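Local coordinates for MdcE (Pseudomonas aeruginosa, PDB 5VIP), which serves as the gamma subunit of biotin-independent malonate decarboxylase and probably takes part in decarboxylating malonyl groups carried on an acyl carrier protein, at residues Tyr56-Leu61 with Ala106-Val111; Ala89-Ala94 with Val135-Arg140; Arg170-His175 with Thr245-Ala250; Arg24-Phe29 with Ala62-Pro67; Gln76-Leu81 with Val113-Tyr118. All coordinates share one frame; numbering follows the deposited sequence.

Overall arrangement
All five contacts are largely buried, and they are arranged round one central sheet. Interaction 1 is the backbone-bonded heart, two parallel neighbouring strands. Interaction 2 lies on one face of those strands, where helices 81-97 and 127-143 add a salt-bridge network to their apolar contact; it touches interaction 1 through Arg59 with Glu93. Interaction 4 takes up the end of strand 56-63 and the chain after it, and packs helix 24-33 against the other face, meeting interaction 1 through Phe29 and Ile110. Interaction 3, farther along the sheet, is purely apolar between strand and helix. Interaction 5 ties together loops beyond the strand ends with backbone bonds; like interaction 2, it also meets another protein chain.

Interaction 1: Tyr56-Leu61 with Ala106-Val111; sequences YPVRFL and ALLAIV
Phe60 and Leu108 meet on one face of a parallel beta ladder, the two parallel strands of a beta-alpha-beta crossover whose connection carries helix 81-97. The Leu108 methyl CD1 sits over the Phe60 ring, offset toward its rim, 3.9 Å from the ring centroid: a CH-pi contact. It reaches the ring because Leu108 CG lies anti to its own carbonyl carbon (chi1 -51°), and the same methyl also rests 3.7 Å from Val58 CB. Leu108 CD1 is therefore wedged between the valine and the phenylalanine of the neighbouring strand. Val58 CG1 continues the row, 3.8 Å from Ala106 CB, and Ile110 CD1 comes obliquely to Phe60 CD1. Phe29 and Leu32 of helix 24-33 pack on this layer.

Leu61 and Leu107 occupy the other face, which helices 81-97 and 127-143 cover. Arg59 starts there too, its CB beside Leu107 CD2, but the bend at chi3 carries the guanidinium away to salt bridges with Asp50 and Glu93. The Tyr56 ring turns its edge to the backbone N of Ala106, while its hydroxyl bonds to the carbonyl of Lys104.

Five backbone hydrogen bonds lace the strands, alternating in direction. Among them Leu108 N points at Arg59 O over 2.8 Å, with an almost perfectly straight N-H...O angle of 179°.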
# COMPACT_ATOMS: atom_id res chain seq x y z
N TYR A 56 7.10 -2.98 28.33
CA TYR A 56 6.48 -2.01 27.42
C TYR A 56 5.18 -2.57 26.84
O TYR A 56 5.15 -3.72 26.40
CB TYR A 56 7.45 -1.62 26.29
CG TYR A 56 7.04 -0.35 25.58
CD1 TYR A 56 6.20 -0.38 24.48
CD2 TYR A 56 7.46 0.89 26.05
CE1 TYR A 56 5.80 0.79 23.85
CE2 TYR A 56 7.08 2.06 25.43
CZ TYR A 56 6.25 2.00 24.33
OH TYR A 56 5.87 3.17 23.72
N PRO A 57 4.11 -1.76 26.82
CA PRO A 57 2.81 -2.21 26.30
C PRO A 57 2.87 -2.54 24.80
O PRO A 57 3.39 -1.73 24.04
CB PRO A 57 1.89 -1.01 26.56
CG PRO A 57 2.81 0.17 26.66
CD PRO A 57 4.06 -0.36 27.29
N VAL A 58 2.37 -3.70 24.39
CA VAL A 58 2.34 -4.08 22.98
C VAL A 58 1.01 -4.70 22.57
O VAL A 58 0.27 -5.23 23.40
CB VAL A 58 3.48 -5.08 22.61
CG1 VAL A 58 4.82 -4.61 23.13
CG2 VAL A 58 3.17 -6.47 23.12
N ARG A 59 0.69 -4.62 21.28
CA ARG A 59 -0.45 -5.33 20.73
C ARG A 59 0.03 -6.17 19.55
O ARG A 59 0.63 -5.65 18.61
CB ARG A 59 -1.56 -4.35 20.31
CG ARG A 59 -2.67 -4.97 19.47
CD ARG A 59 -3.84 -3.99 19.31
NE ARG A 59 -4.64 -3.89 20.53
CZ ARG A 59 -5.89 -3.43 20.61
NH1 ARG A 59 -6.51 -3.00 19.51
NH2 ARG A 59 -6.52 -3.42 21.78
N PHE A 60 -0.21 -7.48 19.63
CA PHE A 60 0.11 -8.41 18.55
C PHE A 60 -1.04 -8.47 17.54
O PHE A 60 -2.21 -8.51 17.93
CB PHE A 60 0.38 -9.83 19.08
CG PHE A 60 1.63 -9.96 19.93
CD1 PHE A 60 2.85 -10.27 19.34
CD2 PHE A 60 1.57 -9.80 21.31
CE1 PHE A 60 4.00 -10.41 20.12
CE2 PHE A 60 2.72 -9.94 22.09
CZ PHE A 60 3.93 -10.24 21.49
N LEU A 61 -0.71 -8.49 16.26
CA LEU A 61 -1.73 -8.63 15.22
C LEU A 61 -1.28 -9.63 14.19
O LEU A 61 -0.17 -9.54 13.69
CB LEU A 61 -2.03 -7.29 14.53
CG LEU A 61 -2.50 -6.13 15.40
CD1 LEU A 61 -1.34 -5.17 15.62
CD2 LEU A 61 -3.66 -5.43 14.72
N ALA A 106 3.19 -0.67 21.38
CA ALA A 106 3.83 -1.14 20.16
C ALA A 106 2.83 -1.98 19.39
O ALA A 106 1.99 -2.66 19.97
CB ALA A 106 5.10 -1.93 20.46
N LEU A 107 2.91 -1.91 18.06
CA LEU A 107 2.11 -2.76 17.20
C LEU A 107 3.05 -3.77 16.58
O LEU A 107 3.95 -3.40 15.83
CB LEU A 107 1.38 -1.94 16.13
CG LEU A 107 0.51 -0.81 16.69
CD1 LEU A 107 -0.13 0.01 15.59
CD2 LEU A 107 -0.56 -1.35 17.66
N LEU A 108 2.84 -5.03 16.93
CA LEU A 108 3.69 -6.11 16.46
C LEU A 108 2.94 -6.94 15.44
O LEU A 108 2.08 -7.76 15.80
CB LEU A 108 4.15 -6.98 17.64
CG LEU A 108 4.74 -6.17 18.80
CD1 LEU A 108 5.13 -7.06 19.99
CD2 LEU A 108 5.95 -5.38 18.32
N ALA A 109 3.24 -6.72 14.17
CA ALA A 109 2.55 -7.43 13.11
C ALA A 109 3.27 -8.74 12.83
O ALA A 109 4.42 -8.75 12.42
CB ALA A 109 2.44 -6.58 11.84
N ILE A 110 2.57 -9.84 13.06
CA ILE A 110 3.10 -11.14 12.72
C ILE A 110 2.61 -11.47 11.32
O ILE A 110 1.40 -11.61 11.09
CB ILE A 110 2.65 -12.22 13.72
CG1 ILE A 110 3.15 -11.85 15.12
CG2 ILE A 110 3.15 -13.57 13.27
CD1 ILE A 110 2.57 -12.73 16.23
N VAL A 111 3.54 -11.60 10.40
CA VAL A 111 3.18 -11.64 8.99
C VAL A 111 3.35 -13.03 8.38
O VAL A 111 4.46 -13.54 8.27
CB VAL A 111 4.02 -10.62 8.19
CG1 VAL A 111 3.63 -10.66 6.71
CG2 VAL A 111 3.85 -9.20 8.75

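Interaction 2: Ala89-Ala94 with Val135-Arg140; sequences AAVDEA and VDAYAR
Arg140 reaches across to Asp92 with the end of its guanidinium. NH2 lies 2.9 Å and NH1 3.0 Å from Asp92 OD1, so one carboxylate oxygen receives two N-H groups in a salt bridge. That oxygen sits close to the guanidinium plane, yet the two flat groups are turned 60° against each other: NH1 meets OD1 nearly along its C-O bond, whereas NH2 approaches from above the carboxylate. The arginine gets into position by staying extended at chi2 and bending at chi3 (-68°). The bend also directs NE back to Asp136, one turn earlier on the same helix, whose OD2 accepts it at 2.8 Å. With three nitrogens engaged, the guanidinium is fixed in rotation between two acids, and its charge probably eases their mutual repulsion.

Beneath this polar layer Val91 divides its methyls. CG1, anti to the backbone N, faces Ala137, 3.8 Å from its CB and 3.5 Å from its carbonyl O. CG2 instead lies over the Tyr138 ring, only 15° off the ring normal and 3.8 Å from CE1. Tyr138 holds its ring there with its hydroxyl bonded to His164.

Arg140 also approaches a basic side chain of a neighbouring subunit, a different protein, which packs on this part of helix 127-143. Within the chain, helices 81-97 and 127-143 run side by side, the axes of the two segments 8.6 Å apart, with Val91 and Tyr138 both resting on Leu61 of strand 56-63, and on Leu107 and Ala109, respectively, of strand 106-113.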
# COMPACT_ATOMS: atom_id res chain seq x y z
N ALA A 89 -9.65 -1.36 11.92
CA ALA A 89 -10.42 -1.17 13.14
C ALA A 89 -9.59 -1.48 14.39
O ALA A 89 -9.61 -0.71 15.36
CB ALA A 89 -11.69 -2.03 13.11
N ALA A 90 -8.86 -2.61 14.37
CA ALA A 90 -8.06 -3.01 15.53
C ALA A 90 -6.89 -2.05 15.77
O ALA A 90 -6.56 -1.74 16.91
CB ALA A 90 -7.54 -4.45 15.35
N VAL A 91 -6.28 -1.57 14.69
CA VAL A 91 -5.20 -0.61 14.85
C VAL A 91 -5.74 0.74 15.31
O VAL A 91 -5.19 1.36 16.23
CB VAL A 91 -4.39 -0.45 13.55
CG1 VAL A 91 -3.42 0.71 13.65
CG2 VAL A 91 -3.64 -1.77 13.24
N ASP A 92 -6.83 1.20 14.70
CA ASP A 92 -7.39 2.48 15.12
C ASP A 92 -7.88 2.44 16.57
O ASP A 92 -7.84 3.45 17.27
CB ASP A 92 -8.54 2.89 14.20
CG ASP A 92 -8.70 4.39 14.12
OD1 ASP A 92 -7.78 5.06 13.60
OD2 ASP A 92 -9.74 4.92 14.58
N GLU A 93 -8.33 1.27 17.02
CA GLU A 93 -8.75 1.09 18.41
C GLU A 93 -7.59 1.40 19.36
O GLU A 93 -7.75 2.15 20.32
CB GLU A 93 -9.26 -0.33 18.65
CG GLU A 93 -9.58 -0.60 20.12
CD GLU A 93 -10.01 -2.04 20.40
OE1 GLU A 93 -9.36 -2.99 19.90
OE2 GLU A 93 -11.02 -2.23 21.12
N ALA A 94 -6.42 0.84 19.08
CA ALA A 94 -5.24 1.11 19.89
C ALA A 94 -4.81 2.57 19.82
O ALA A 94 -4.43 3.17 20.83
CB ALA A 94 -4.09 0.19 19.47
N VAL A 135 -3.71 0.11 5.67
CA VAL A 135 -2.48 0.87 5.47
C VAL A 135 -2.56 2.23 6.17
O VAL A 135 -1.64 2.65 6.88
CB VAL A 135 -2.18 1.06 3.96
CG1 VAL A 135 -1.05 2.05 3.73
CG2 VAL A 135 -1.81 -0.28 3.33
N ASP A 136 -3.68 2.91 5.96
CA ASP A 136 -3.88 4.23 6.57
C ASP A 136 -3.81 4.15 8.11
O ASP A 136 -3.14 4.97 8.74
CB ASP A 136 -5.22 4.82 6.12
CG ASP A 136 -5.39 6.27 6.57
OD1 ASP A 136 -4.68 7.15 6.04
OD2 ASP A 136 -6.23 6.51 7.45
N ALA A 137 -4.46 3.15 8.70
CA ALA A 137 -4.44 3.02 10.16
C ALA A 137 -3.02 2.75 10.68
O ALA A 137 -2.56 3.40 11.63
CB ALA A 137 -5.39 1.91 10.60
N TYR A 138 -2.32 1.79 10.07
CA TYR A 138 -0.95 1.48 10.45
C TYR A 138 -0.02 2.69 10.32
O TYR A 138 0.76 3.01 11.24
CB TYR A 138 -0.41 0.33 9.61
CG TYR A 138 -0.64 -1.06 10.14
CD1 TYR A 138 -0.09 -1.47 11.35
CD2 TYR A 138 -1.35 -2.00 9.38
CE1 TYR A 138 -0.25 -2.78 11.81
CE2 TYR A 138 -1.52 -3.32 9.84
CZ TYR A 138 -0.96 -3.70 11.05
OH TYR A 138 -1.11 -5.00 11.53
N ALA A 139 -0.10 3.38 9.19
CA ALA A 139 0.74 4.56 8.97
C ALA A 139 0.44 5.68 9.98
O ALA A 139 1.36 6.31 10.50
CB ALA A 139 0.56 5.09 7.53
N ARG A 140 -0.84 5.94 10.23
CA ARG A 140 -1.22 6.98 11.18
C ARG A 140 -0.71 6.63 12.57
O ARG A 140 -0.21 7.50 13.29
CB ARG A 140 -2.74 7.18 11.20
CG ARG A 140 -3.26 8.01 10.03
CD ARG A 140 -4.74 8.35 10.18
NE ARG A 140 -5.59 7.18 10.05
CZ ARG A 140 -6.29 6.65 11.05
NH1 ARG A 140 -6.24 7.21 12.25
NH2 ARG A 140 -7.04 5.58 10.84

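Interaction 3: Arg170-His175 with Thr245-Ala250; sequences RLIALH and TCLGEA
Ile172 sets its CG1 branch anti to the carbonyl carbon (chi1 -63°) and continues it almost straight through chi2, which sends the terminal CD1 out from the strand toward the helix. On the helix, Cys246 turns SG anti to its own backbone N (chi1 -171°), and the sulfur comes down to meet that methyl at 3.7 Å from Ile172 CD1. The same methyl has two more neighbours. Ala250 CB, one helical turn on from the cysteine, stands 3.8 Å from Ile172 CD1, and Leu247 CD2 lies farther off at 4.3 Å. A single methyl is thus received among three helix side chains, while the second branch of the isoleucine, CG2, also comes within 4.1 Å of Cys246 SG.

The pair belongs to an alpha/beta layer: helix 237-254 lies over the sheet and runs nearly antiparallel to strand 170-174 here, at 165° between the segment axes, 10.0 Å apart. Ile149 of strand 148-152 and Leu227 of strand 225-227, on either flank of this strand in the sheet, pack into the same layer.

At the start of the strand Arg170 contributes its aliphatic base, with CB 4.5 Å from Ala250 CB. Its charged end goes elsewhere: NE forms a salt bridge with Asp253, farther along the same helix, and the guanidinium makes a cation-pi contact with Trp224.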
# COMPACT_ATOMS: atom_id res chain seq x y z
N ARG A 170 10.33 -1.06 11.66
CA ARG A 170 11.40 -2.05 11.53
C ARG A 170 10.85 -3.38 11.07
O ARG A 170 9.81 -3.82 11.55
CB ARG A 170 12.15 -2.25 12.85
CG ARG A 170 12.73 -0.99 13.47
CD ARG A 170 13.99 -0.52 12.78
NE ARG A 170 14.58 0.56 13.55
CZ ARG A 170 14.13 1.82 13.53
NH1 ARG A 170 13.10 2.15 12.76
NH2 ARG A 170 14.70 2.73 14.29
N LEU A 171 11.53 -4.00 10.11
CA LEU A 171 11.15 -5.31 9.60
C LEU A 171 12.16 -6.36 10.04
O LEU A 171 13.37 -6.21 9.82
CB LEU A 171 11.05 -5.30 8.08
CG LEU A 171 9.89 -4.51 7.45
CD1 LEU A 171 10.03 -4.55 5.94
CD2 LEU A 171 8.54 -5.08 7.87
N ILE A 172 11.66 -7.41 10.68
CA ILE A 172 12.49 -8.55 11.08
C ILE A 172 11.95 -9.80 10.41
O ILE A 172 10.75 -10.07 10.46
CB ILE A 172 12.48 -8.75 12.61
CG1 ILE A 172 13.11 -7.53 13.30
CG2 ILE A 172 13.19 -10.07 13.01
CD1 ILE A 172 12.74 -7.41 14.78
N ALA A 173 12.83 -10.57 9.76
CA ALA A 173 12.39 -11.79 9.10
C ALA A 173 13.07 -13.01 9.71
O ALA A 173 14.24 -12.95 10.08
CB ALA A 173 12.68 -11.72 7.60
N LEU A 174 12.34 -14.12 9.81
CA LEU A 174 12.96 -15.40 10.12
C LEU A 174 13.76 -15.87 8.89
O LEU A 174 13.31 -15.73 7.75
CB LEU A 174 11.92 -16.43 10.53
CG LEU A 174 11.05 -15.98 11.71
CD1 LEU A 174 10.10 -17.07 12.15
CD2 LEU A 174 11.91 -15.49 12.86
N HIS A 175 14.96 -16.39 9.14
CA HIS A 175 15.83 -16.81 8.05
C HIS A 175 15.49 -18.26 7.72
O HIS A 175 16.12 -19.19 8.24
CB HIS A 175 17.30 -16.64 8.44
CG HIS A 175 18.26 -16.89 7.31
ND1 HIS A 175 18.89 -18.09 7.12
CD2 HIS A 175 18.69 -16.07 6.31
CE1 HIS A 175 19.67 -18.02 6.05
NE2 HIS A 175 19.57 -16.80 5.54
N THR A 245 13.70 -11.32 22.32
CA THR A 245 14.87 -10.47 22.54
C THR A 245 15.04 -9.49 21.39
O THR A 245 15.23 -8.29 21.61
CB THR A 245 16.15 -11.31 22.67
OG1 THR A 245 16.04 -12.14 23.83
CG2 THR A 245 17.37 -10.42 22.80
N CYS A 246 14.96 -10.01 20.17
CA CYS A 246 15.11 -9.19 18.97
C CYS A 246 14.01 -8.14 18.86
O CYS A 246 14.29 -6.97 18.55
CB CYS A 246 15.14 -10.10 17.74
SG CYS A 246 15.59 -9.25 16.20
N LEU A 247 12.77 -8.53 19.13
CA LEU A 247 11.65 -7.58 19.16
C LEU A 247 11.89 -6.48 20.19
O LEU A 247 11.59 -5.30 19.95
CB LEU A 247 10.34 -8.29 19.48
CG LEU A 247 9.79 -9.31 18.47
CD1 LEU A 247 8.59 -10.04 19.07
CD2 LEU A 247 9.41 -8.62 17.15
N GLY A 248 12.42 -6.87 21.35
CA GLY A 248 12.77 -5.92 22.39
C GLY A 248 13.80 -4.91 21.92
O GLY A 248 13.68 -3.71 22.18
N GLU A 249 14.82 -5.39 21.21
CA GLU A 249 15.85 -4.50 20.70
C GLU A 249 15.33 -3.59 19.57
O GLU A 249 15.75 -2.44 19.45
CB GLU A 249 17.06 -5.32 20.23
CG GLU A 249 17.75 -6.02 21.40
CD GLU A 249 18.76 -7.06 20.97
OE1 GLU A 249 19.07 -7.15 19.76
OE2 GLU A 249 19.26 -7.79 21.86
N ALA A 250 14.42 -4.11 18.76
CA ALA A 250 13.81 -3.29 17.72
C ALA A 250 13.01 -2.16 18.35
O ALA A 250 13.12 -1.01 17.95
CB ALA A 250 12.92 -4.15 16.82

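Interaction 4: Arg24-Phe29 with Ala62-Pro67; sequences RGLAWF and AVVPDP
Gly25 O accepts the helical hydrogen bond of Phe29 N at 2.9 Å, and the methyl of Ala62 approaches that same carbonyl oxygen, with CB 4.3 Å from it. The amide of Gly25 is engaged too, bonded to the carboxylate oxygen OD2 of Asp112 near the end of the adjacent strand. With no side chain on Gly25, the first turn of helix 24-33 meets the methyls of Ala62 and Val64 with its backbone.

Val64 makes the closest approach. Its CG1, anti to the carbonyl carbon, rests on the helix backbone, 3.8 Å from Leu26 N, and lies alongside the base of the leucine side chain, 3.9 Å from CB. The Leu26 N-H itself is taken up by the hydroxyl of Ser23.

One turn on, Phe29 throws its ring toward the sheet by placing CG anti to its backbone N (chi1 178°). The ring meets the Ala62 methyl obliquely, 4.0 Å from CD1 to CB, and goes on to pack against Ile110 and Ala49. The helix thereby lies on the face of the sheet formed by strands 46-53, 56-63 and 106-113.

No hydrogen bond crosses between the two segments. Their grip is van der Waals, made by alanine and valine methyls meeting backbone and ring, so it depends on close fit, while the neighbouring polar backbone atoms find partners within the helix or in Ser23 and Asp112.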
# COMPACT_ATOMS: atom_id res chain seq x y z
N ARG A 24 1.77 -20.81 10.03
CA ARG A 24 2.87 -20.27 10.83
C ARG A 24 2.49 -19.01 11.59
O ARG A 24 2.95 -18.80 12.71
CB ARG A 24 4.08 -19.96 9.95
CG ARG A 24 4.76 -21.15 9.36
CD ARG A 24 6.11 -20.72 8.86
NE ARG A 24 6.79 -21.77 8.12
CZ ARG A 24 7.89 -21.58 7.43
NH1 ARG A 24 8.43 -20.36 7.36
NH2 ARG A 24 8.46 -22.59 6.78
N GLY A 25 1.68 -18.14 10.97
CA GLY A 25 1.26 -16.93 11.66
C GLY A 25 0.51 -17.24 12.93
O GLY A 25 0.73 -16.60 13.97
N LEU A 26 -0.38 -18.22 12.86
CA LEU A 26 -1.16 -18.63 14.02
C LEU A 26 -0.26 -19.25 15.09
O LEU A 26 -0.36 -18.92 16.27
CB LEU A 26 -2.25 -19.62 13.62
CG LEU A 26 -3.19 -20.08 14.73
CD1 LEU A 26 -3.83 -18.89 15.43
CD2 LEU A 26 -4.25 -21.00 14.13
N ALA A 27 0.63 -20.14 14.66
CA ALA A 27 1.59 -20.79 15.55
C ALA A 27 2.42 -19.76 16.32
O ALA A 27 2.58 -19.86 17.53
CB ALA A 27 2.50 -21.71 14.77
N TRP A 28 2.93 -18.76 15.61
CA TRP A 28 3.76 -17.76 16.27
C TRP A 28 2.95 -16.77 17.09
O TRP A 28 3.44 -16.27 18.11
CB TRP A 28 4.61 -17.02 15.24
CG TRP A 28 5.82 -17.80 14.88
CD1 TRP A 28 5.93 -18.76 13.92
CD2 TRP A 28 7.11 -17.71 15.50
NE1 TRP A 28 7.21 -19.26 13.89
CE2 TRP A 28 7.96 -18.63 14.85
CE3 TRP A 28 7.64 -16.92 16.54
CZ2 TRP A 28 9.30 -18.80 15.20
CZ3 TRP A 28 8.97 -17.10 16.89
CH2 TRP A 28 9.78 -18.02 16.22
N PHE A 29 1.73 -16.48 16.66
CA PHE A 29 0.86 -15.63 17.46
C PHE A 29 0.62 -16.26 18.83
O PHE A 29 0.76 -15.60 19.86
CB PHE A 29 -0.47 -15.38 16.77
CG PHE A 29 -1.42 -14.53 17.58
CD1 PHE A 29 -1.36 -13.14 17.52
CD2 PHE A 29 -2.37 -15.13 18.40
CE1 PHE A 29 -2.24 -12.35 18.27
CE2 PHE A 29 -3.25 -14.35 19.14
CZ PHE A 29 -3.18 -12.96 19.08
N ALA A 62 -2.16 -10.56 13.86
CA ALA A 62 -1.87 -11.55 12.85
C ALA A 62 -3.11 -11.83 12.02
O ALA A 62 -4.22 -11.96 12.55
CB ALA A 62 -1.35 -12.85 13.50
N VAL A 63 -2.91 -11.92 10.71
CA VAL A 63 -3.93 -12.48 9.84
C VAL A 63 -3.70 -13.98 9.75
O VAL A 63 -2.57 -14.42 9.56
CB VAL A 63 -3.88 -11.85 8.46
CG1 VAL A 63 -4.95 -12.47 7.56
CG2 VAL A 63 -4.08 -10.33 8.57
N VAL A 64 -4.76 -14.78 9.91
CA VAL A 64 -4.62 -16.24 9.90
C VAL A 64 -5.76 -16.87 9.10
O VAL A 64 -6.79 -16.23 8.88
CB VAL A 64 -4.63 -16.81 11.34
CG1 VAL A 64 -3.49 -16.21 12.18
CG2 VAL A 64 -5.98 -16.54 11.99
N PRO A 65 -5.58 -18.12 8.65
CA PRO A 65 -6.63 -18.75 7.85
C PRO A 65 -7.93 -18.89 8.61
O PRO A 65 -7.92 -19.17 9.81
CB PRO A 65 -6.04 -20.12 7.50
CG PRO A 65 -4.58 -19.92 7.57
CD PRO A 65 -4.37 -18.96 8.70
N ASP A 66 -9.04 -18.68 7.91
CA ASP A 66 -10.37 -18.94 8.44
C ASP A 66 -11.20 -19.67 7.40
O ASP A 66 -11.76 -19.05 6.48
CB ASP A 66 -11.06 -17.64 8.87
CG ASP A 66 -12.50 -17.87 9.32
OD1 ASP A 66 -12.84 -19.01 9.69
OD2 ASP A 66 -13.29 -16.90 9.32
N PRO A 67 -11.28 -21.00 7.52
CA PRO A 67 -12.03 -21.84 6.58
C PRO A 67 -13.53 -21.51 6.56
O PRO A 67 -14.21 -21.90 5.62
CB PRO A 67 -11.79 -23.26 7.11
CG PRO A 67 -11.35 -23.09 8.52
CD PRO A 67 -10.60 -21.80 8.56

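Interaction 5: Gln76-Leu81 with Val113-Tyr118; sequences QGEVGL and VPSQAY
Glu78 leaves its backbone with CB set over the opposing chain, 3.6 Å from Ser115 O and 3.7 Å from Ala117 N. CG follows, anti to the carbonyl carbon, and lies 3.9 Å from the Ser115 hydroxyl OG. There the chain bends at chi2 (93°), and the carboxylate swings away from the other loop and back onto its own: OE1 accepts the backbone N-H of Gln76 at 2.8 Å, on the syn side of the carboxylate. The acid therefore braces the turn through Gly77, whose carbonyl oxygen sits 3.3 Å from Pro114 CD.

The adjoining residue joins the loops. Val79 N donates to Ser115 O over 3.1 Å, the donor lying in the carbonyl plane. Val79 O in turn accepts from Ala117 N at 3.0 Å, this time from well above its carbonyl plane. Together they make a single beta bridge between Val79 and Gln116. The Val79 side chain goes to the apolar interior, where CG2 meets Val113 CG1 at 3.8 Å.

Gly80 occupies the N-cap position of helix 81-97, its N bonded to Glu83 OE1, and its CA packs on the Ala117 methyl. Gln116 bonds to Ser158 and Gly159 at the start of helix 158-163, and to a polar side chain of a neighbouring subunit, a different protein. The loops follow two neighbouring parallel strands, as in the crotonase-like fold to which this carboxyltransferase family probably belongs.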
# COMPACT_ATOMS: atom_id res chain seq x y z
N GLN A 76 -8.39 -19.19 2.97
CA GLN A 76 -7.10 -19.83 3.09
C GLN A 76 -6.02 -18.86 3.56
O GLN A 76 -4.86 -18.98 3.17
CB GLN A 76 -6.70 -20.48 1.76
CG GLN A 76 -7.75 -21.46 1.25
CD GLN A 76 -7.18 -22.47 0.29
OE1 GLN A 76 -6.91 -22.15 -0.87
NE2 GLN A 76 -6.98 -23.69 0.76
N GLY A 77 -6.40 -17.89 4.38
CA GLY A 77 -5.42 -17.00 4.98
C GLY A 77 -5.20 -15.69 4.24
O GLY A 77 -4.38 -14.87 4.67
N GLU A 78 -5.92 -15.49 3.14
CA GLU A 78 -5.85 -14.26 2.33
C GLU A 78 -6.24 -13.02 3.11
O GLU A 78 -7.06 -13.07 4.01
CB GLU A 78 -6.76 -14.36 1.10
CG GLU A 78 -6.41 -15.50 0.14
CD GLU A 78 -7.19 -16.78 0.44
OE1 GLU A 78 -7.73 -16.92 1.56
OE2 GLU A 78 -7.29 -17.63 -0.46
N VAL A 79 -5.67 -11.87 2.73
CA VAL A 79 -6.19 -10.61 3.25
C VAL A 79 -7.31 -10.15 2.33
O VAL A 79 -7.06 -9.65 1.23
CB VAL A 79 -5.09 -9.55 3.37
CG1 VAL A 79 -5.69 -8.20 3.76
CG2 VAL A 79 -4.06 -9.99 4.41
N GLY A 80 -8.54 -10.36 2.76
CA GLY A 80 -9.71 -9.96 2.00
C GLY A 80 -10.40 -8.77 2.65
O GLY A 80 -9.78 -8.00 3.38
N LEU A 81 -11.70 -8.63 2.39
CA LEU A 81 -12.46 -7.46 2.84
C LEU A 81 -12.51 -7.32 4.35
O LEU A 81 -12.32 -6.23 4.90
CB LEU A 81 -13.88 -7.52 2.27
CG LEU A 81 -13.94 -7.34 0.75
CD1 LEU A 81 -15.20 -7.99 0.20
CD2 LEU A 81 -13.91 -5.85 0.40
N VAL A 113 1.03 -14.17 5.22
CA VAL A 113 -0.14 -13.98 4.37
C VAL A 113 0.21 -14.33 2.93
O VAL A 113 1.18 -13.81 2.37
CB VAL A 113 -0.66 -12.52 4.45
CG1 VAL A 113 -1.35 -12.29 5.78
CG2 VAL A 113 0.49 -11.54 4.27
N PRO A 114 -0.58 -15.23 2.33
CA PRO A 114 -0.30 -15.79 1.01
C PRO A 114 -0.53 -14.83 -0.15
O PRO A 114 0.20 -14.88 -1.13
CB PRO A 114 -1.28 -16.97 0.93
CG PRO A 114 -2.40 -16.58 1.84
CD PRO A 114 -1.78 -15.81 2.95
N SER A 115 -1.52 -13.96 -0.01
CA SER A 115 -1.89 -12.99 -1.04
C SER A 115 -3.10 -12.22 -0.54
O SER A 115 -3.67 -12.57 0.49
CB SER A 115 -2.25 -13.67 -2.35
OG SER A 115 -3.41 -14.48 -2.17
N GLN A 116 -3.49 -11.18 -1.27
CA GLN A 116 -4.81 -10.61 -1.11
C GLN A 116 -5.84 -11.62 -1.61
O GLN A 116 -5.49 -12.54 -2.36
CB GLN A 116 -4.94 -9.30 -1.88
CG GLN A 116 -4.79 -9.47 -3.39
CD GLN A 116 -3.41 -9.07 -3.88
OE1 GLN A 116 -2.39 -9.40 -3.26
NE2 GLN A 116 -3.38 -8.36 -5.00
N ALA A 117 -7.09 -11.44 -1.22
CA ALA A 117 -8.17 -12.24 -1.80
C ALA A 117 -8.37 -11.88 -3.27
O ALA A 117 -8.21 -10.71 -3.66
CB ALA A 117 -9.47 -12.04 -1.00
N TYR A 118 -8.68 -12.88 -4.09
CA TYR A 118 -8.98 -12.69 -5.52
C TYR A 118 -10.43 -13.06 -5.76
O TYR A 118 -10.81 -14.20 -5.56
CB TYR A 118 -8.09 -13.58 -6.41
CG TYR A 118 -6.60 -13.37 -6.26
CD1 TYR A 118 -5.94 -12.40 -7.00
CD2 TYR A 118 -5.85 -14.15 -5.38
CE1 TYR A 118 -4.57 -12.21 -6.86
CE2 TYR A 118 -4.49 -13.96 -5.24
CZ TYR A 118 -3.85 -12.99 -5.99
OH TYR A 118 -2.50 -12.80 -5.85